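Local coordinates for protein SusD homolog (Bacteroides thetaiotaomicron VPI-5482, PDB 3IHV) that probably binds glycans at the outer membrane of a gut bacterium, as a SusD-family sugar-binding protein, at residues F127-V132 / T203-T208; T208-P213 / S218-A223. All coordinates share one frame; numbering follows the deposited sequence.

Contact 1. Residues F127-V132 / T203-T208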
# COMPACT_ATOMS: atom_id res chain seq x y z
N PHE A 127 -2.65 8.76 8.15
CA PHE A 127 -1.38 8.72 8.90
C PHE A 127 -1.56 7.95 10.22
O PHE A 127 -0.76 7.07 10.54
CB PHE A 127 -0.84 10.11 9.21
CG PHE A 127 -0.59 10.97 8.00
CD1 PHE A 127 -0.24 10.43 6.77
CD2 PHE A 127 -0.73 12.33 8.09
CE1 PHE A 127 0.00 11.25 5.67
CE2 PHE A 127 -0.50 13.13 7.01
CZ PHE A 127 -0.15 12.60 5.81
N TYR A 128 -2.63 8.24 10.94
CA TYR A 128 -2.91 7.49 12.18
C TYR A 128 -3.21 6.04 11.92
O TYR A 128 -2.90 5.19 12.77
CB TYR A 128 -4.01 8.10 13.03
CG TYR A 128 -3.53 9.21 13.92
CD1 TYR A 128 -2.75 8.96 15.02
CD2 TYR A 128 -3.84 10.53 13.63
CE1 TYR A 128 -2.29 9.98 15.83
CE2 TYR A 128 -3.39 11.55 14.43
CZ TYR A 128 -2.63 11.27 15.52
OH TYR A 128 -2.20 12.31 16.30
N PHE A 129 -3.82 5.72 10.77
CA PHE A 129 -4.10 4.33 10.45
C PHE A 129 -2.79 3.57 10.31
O PHE A 129 -2.66 2.47 10.82
CB PHE A 129 -4.92 4.23 9.15
CG PHE A 129 -5.28 2.80 8.74
CD1 PHE A 129 -5.74 1.89 9.67
CD2 PHE A 129 -5.22 2.41 7.44
CE1 PHE A 129 -6.08 0.61 9.33
CE2 PHE A 129 -5.59 1.10 7.08
CZ PHE A 129 -6.04 0.23 8.04
N GLU A 130 -1.85 4.13 9.54
CA GLU A 130 -0.54 3.51 9.40
C GLU A 130 0.13 3.34 10.76
O GLU A 130 0.69 2.28 11.04
CB GLU A 130 0.41 4.28 8.46
CG GLU A 130 -0.01 4.30 7.00
CD GLU A 130 0.29 3.00 6.24
OE1 GLU A 130 0.34 1.92 6.86
OE2 GLU A 130 0.46 3.06 4.99
N LEU A 131 0.08 4.37 11.58
CA LEU A 131 0.70 4.29 12.91
C LEU A 131 0.07 3.19 13.74
O LEU A 131 0.77 2.34 14.30
CB LEU A 131 0.59 5.61 13.70
CG LEU A 131 1.55 6.74 13.36
CD1 LEU A 131 1.14 8.05 14.07
CD2 LEU A 131 3.00 6.31 13.75
N VAL A 132 -1.24 3.19 13.82
CA VAL A 132 -1.86 2.22 14.68
C VAL A 132 -1.71 0.77 14.19
O VAL A 132 -1.49 -0.14 15.00
CB VAL A 132 -3.35 2.56 14.98
CG1 VAL A 132 -4.29 2.20 13.77
CG2 VAL A 132 -3.81 1.85 16.24
N THR A 203 -13.65 1.87 5.04
CA THR A 203 -13.97 0.44 4.96
C THR A 203 -12.77 -0.38 5.42
O THR A 203 -12.91 -1.31 6.22
CB THR A 203 -14.32 0.05 3.50
OG1 THR A 203 -15.43 0.82 3.06
CG2 THR A 203 -14.61 -1.45 3.33
N LYS A 204 -11.58 -0.06 4.91
CA LYS A 204 -10.36 -0.80 5.29
C LYS A 204 -10.02 -0.63 6.78
O LYS A 204 -9.58 -1.55 7.42
CB LYS A 204 -9.19 -0.48 4.39
CG LYS A 204 -7.89 -1.24 4.73
CD LYS A 204 -6.79 -1.01 3.70
CE LYS A 204 -7.03 -1.86 2.47
NZ LYS A 204 -5.87 -1.86 1.55
N VAL A 205 -10.21 0.57 7.29
CA VAL A 205 -10.02 0.86 8.72
C VAL A 205 -10.93 0.03 9.55
O VAL A 205 -10.50 -0.62 10.50
CB VAL A 205 -10.23 2.38 8.98
CG1 VAL A 205 -10.42 2.71 10.49
CG2 VAL A 205 -9.11 3.20 8.31
N TYR A 206 -12.23 0.01 9.22
CA TYR A 206 -13.14 -0.82 9.98
C TYR A 206 -12.81 -2.30 9.89
O TYR A 206 -12.90 -3.00 10.90
CB TYR A 206 -14.59 -0.64 9.53
CG TYR A 206 -15.26 0.67 9.92
CD1 TYR A 206 -15.25 1.11 11.25
CD2 TYR A 206 -16.07 1.33 9.04
CE1 TYR A 206 -15.89 2.30 11.62
CE2 TYR A 206 -16.77 2.48 9.40
CZ TYR A 206 -16.70 2.95 10.70
OH TYR A 206 -17.37 4.10 11.06
N ALA A 207 -12.47 -2.79 8.70
CA ALA A 207 -12.12 -4.21 8.55
C ALA A 207 -10.91 -4.58 9.44
O ALA A 207 -10.88 -5.64 10.05
CB ALA A 207 -11.81 -4.54 7.06
N THR A 208 -9.93 -3.69 9.51
CA THR A 208 -8.69 -3.95 10.27
C THR A 208 -9.02 -3.91 11.78
O THR A 208 -8.58 -4.77 12.55
CB THR A 208 -7.56 -2.98 9.89
OG1 THR A 208 -7.37 -2.97 8.45
CG2 THR A 208 -6.25 -3.33 10.64
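Phe129 of helix 107-135 reaches across to helix 195-210 and meets Lys204, Val205 and Thr208. The axes of the two short segments run in nearly the same direction, at 23°, but stay 11.5 Å apart. The Phe129 ring fills much of the gap between them. Its CG is anti to the backbone N (chi1 -179°), which carries the ring out to the other helix.

The apolar part is a CH-pi contact. Val205 CG2 sits over the centre of one ring face, 3.8 Å from the Phe129 centroid. Lys204 adds its aliphatic chain: its CG lies 4.0 Å from Phe129 CE2, and the two side chains cross at about a right angle. The amino end of Lys204 leads away to a salt bridge with Asp399.

At the ring edge a hydroxyl packs against the carbon rim: Thr208 OG1 is 3.5 Å from Phe129 CZ. It donates back to Lys204 O at 2.8 Å. The same carbonyl accepts from Thr208 N, on the opposite face of its plane. With an alanine here in place of Phe129 the ring is gone, which is likely to strip Val205 CG2 of its aromatic partner and open a gap between the helices.

Tyr163 of helix 159-176 also touches Phe129, Val205 and Thr208. No hydrogen bond joins the two segments; the buried hydroxyl is satisfied within its own helix, and the interhelical contact rests on packing against the ring.

Contact 2. Residues T208-P213 / S218-A223. With EDO (1,2-ethanediol), chain H.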
# COMPACT_ATOMS: atom_id res chain seq x y z
N THR A 208 -9.93 -3.69 9.51
CA THR A 208 -8.69 -3.95 10.27
C THR A 208 -9.02 -3.91 11.78
O THR A 208 -8.58 -4.77 12.55
CB THR A 208 -7.56 -2.98 9.89
OG1 THR A 208 -7.37 -2.97 8.45
CG2 THR A 208 -6.25 -3.33 10.64
N TRP A 209 -9.83 -2.93 12.19
CA TRP A 209 -10.30 -2.77 13.56
C TRP A 209 -11.02 -4.02 14.04
O TRP A 209 -10.90 -4.42 15.22
CB TRP A 209 -11.22 -1.56 13.60
CG TRP A 209 -11.58 -0.98 14.90
CD1 TRP A 209 -11.47 -1.52 16.16
CD2 TRP A 209 -12.26 0.26 15.05
NE1 TRP A 209 -11.97 -0.63 17.10
CE2 TRP A 209 -12.47 0.46 16.43
CE3 TRP A 209 -12.68 1.23 14.14
CZ2 TRP A 209 -13.10 1.61 16.92
CZ3 TRP A 209 -13.30 2.38 14.65
CH2 TRP A 209 -13.50 2.55 16.02
N ALA A 210 -11.75 -4.68 13.12
CA ALA A 210 -12.44 -5.93 13.40
C ALA A 210 -11.50 -7.13 13.53
O ALA A 210 -11.86 -8.13 14.15
CB ALA A 210 -13.47 -6.23 12.29
N GLY A 211 -10.32 -7.03 12.92
CA GLY A 211 -9.33 -8.09 12.97
C GLY A 211 -8.34 -7.91 14.09
O GLY A 211 -8.53 -7.11 15.02
N TYR A 212 -7.27 -8.66 14.00
CA TYR A 212 -6.23 -8.60 15.00
C TYR A 212 -5.44 -7.34 14.84
O TYR A 212 -5.21 -6.91 13.72
CB TYR A 212 -5.31 -9.81 14.84
CG TYR A 212 -5.98 -11.07 15.29
CD1 TYR A 212 -6.73 -11.85 14.41
CD2 TYR A 212 -5.91 -11.46 16.62
CE1 TYR A 212 -7.33 -13.00 14.83
CE2 TYR A 212 -6.54 -12.62 17.05
CZ TYR A 212 -7.24 -13.38 16.15
OH TYR A 212 -7.84 -14.53 16.60
N PRO A 213 -4.97 -6.74 15.95
CA PRO A 213 -5.12 -7.18 17.34
C PRO A 213 -6.33 -6.71 18.14
O PRO A 213 -6.61 -7.28 19.21
CB PRO A 213 -3.84 -6.61 18.00
CG PRO A 213 -3.64 -5.32 17.30
CD PRO A 213 -4.04 -5.61 15.86
N SER A 218 -17.75 -6.06 15.95
CA SER A 218 -18.86 -5.19 15.52
C SER A 218 -18.49 -4.36 14.30
O SER A 218 -19.37 -3.88 13.57
CB SER A 218 -19.32 -4.25 16.66
OG SER A 218 -18.38 -3.22 16.94
N LYS A 219 -17.19 -4.20 14.05
CA LYS A 219 -16.76 -3.36 12.94
C LYS A 219 -16.88 -4.01 11.57
O LYS A 219 -16.74 -3.32 10.54
CB LYS A 219 -15.36 -2.81 13.21
CG LYS A 219 -15.23 -1.97 14.51
CD LYS A 219 -16.28 -0.88 14.65
CE LYS A 219 -16.18 -0.17 16.03
NZ LYS A 219 -17.25 0.79 16.38
N TRP A 220 -17.11 -5.33 11.50
CA TRP A 220 -17.33 -5.95 10.20
C TRP A 220 -18.59 -5.37 9.56
O TRP A 220 -18.62 -5.04 8.35
CB TRP A 220 -17.46 -7.45 10.33
CG TRP A 220 -16.18 -8.21 10.66
CD1 TRP A 220 -15.96 -8.96 11.77
CD2 TRP A 220 -15.01 -8.32 9.87
NE1 TRP A 220 -14.73 -9.53 11.72
CE2 TRP A 220 -14.12 -9.14 10.57
CE3 TRP A 220 -14.62 -7.80 8.65
CZ2 TRP A 220 -12.88 -9.46 10.08
CZ3 TRP A 220 -13.36 -8.10 8.17
CH2 TRP A 220 -12.50 -8.92 8.88
N GLU A 221 -19.63 -5.25 10.35
CA GLU A 221 -20.85 -4.63 9.88
C GLU A 221 -20.59 -3.19 9.44
O GLU A 221 -21.11 -2.77 8.42
CB GLU A 221 -21.90 -4.66 10.99
CG GLU A 221 -23.16 -3.88 10.67
CD GLU A 221 -24.19 -3.96 11.74
OE1 GLU A 221 -23.96 -4.64 12.77
OE2 GLU A 221 -25.24 -3.35 11.52
N ALA A 222 -19.76 -2.45 10.18
CA ALA A 222 -19.45 -1.06 9.81
C ALA A 222 -18.70 -1.03 8.48
O ALA A 222 -18.97 -0.18 7.61
CB ALA A 222 -18.66 -0.36 10.93
N ALA A 223 -17.74 -1.94 8.31
CA ALA A 223 -16.98 -2.01 7.05
C ALA A 223 -17.95 -2.28 5.88
O ALA A 223 -17.90 -1.63 4.82
CB ALA A 223 -15.92 -3.13 7.14
C1 EDO H . -20.40 2.84 13.71
O1 EDO H . -20.98 2.53 14.99
C2 EDO H . -19.15 2.01 13.62
O2 EDO H . -18.21 2.58 14.51
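A helical hairpin brings the end of helix 195-210 against the start of helix 219-232. Ala210 and Lys219 are the closest backbone pair, with CA atoms 5.0 Å apart. Two tryptophans, one from each segment, take part through their faces.

Ala210 CB sits over one face of Trp220. It lies 3.4 Å from the centroid of the five-membered ring and almost on the ring normal, a close CH-pi contact. The methyl also meets Lys219 CB at 4.0 Å. The Trp220 side chain further touches Glu406 and Glu410 of helix 397-412.

Lys219 lies over one face of Trp209. The chain bends at chi2 (-51°) and is extended beyond, which runs CG and CE along the indole. CG is 3.8 Å from Trp209 CD2, and CE is 3.7 Å from the centroid of the six-membered ring. The ammonium NZ is 4.5 Å from that centroid, 24° off the normal, and makes a cation-pi interaction. NZ also donates a hydrogen bond of 2.8 Å to O2 of a 1,2-ethanediol, probably from the crystallisation liquor. The diol is hydrogen-bonded to Glu167 as well. Trp209 stacks with Tyr163 of helix 159-176.

Consecutive helices joined by a loop and packed at their ends are consistent with the TPR-like helical hairpins of the SusD fold.

Both contacts use helix 195-210 and share Thr208. Their centres are about 10 Å apart. Contact 1 joins the helix to 107-135, distant in sequence; contact 2 joins its end to the next helix, 219-232. Tyr206 connects them directly: its O is 3.4 Å from Lys219 CB, and its CB is 3.6 Å from Ala223 N. Thr203 CG2 also packs 3.6 Å from Ala223 O. Helix 159-176 borders both contacts through the same residue, Tyr163. Glu167 of that helix bonds both Tyr206 OH and the diol held by Lys219. Neither contact includes a residue of the two sodium sites.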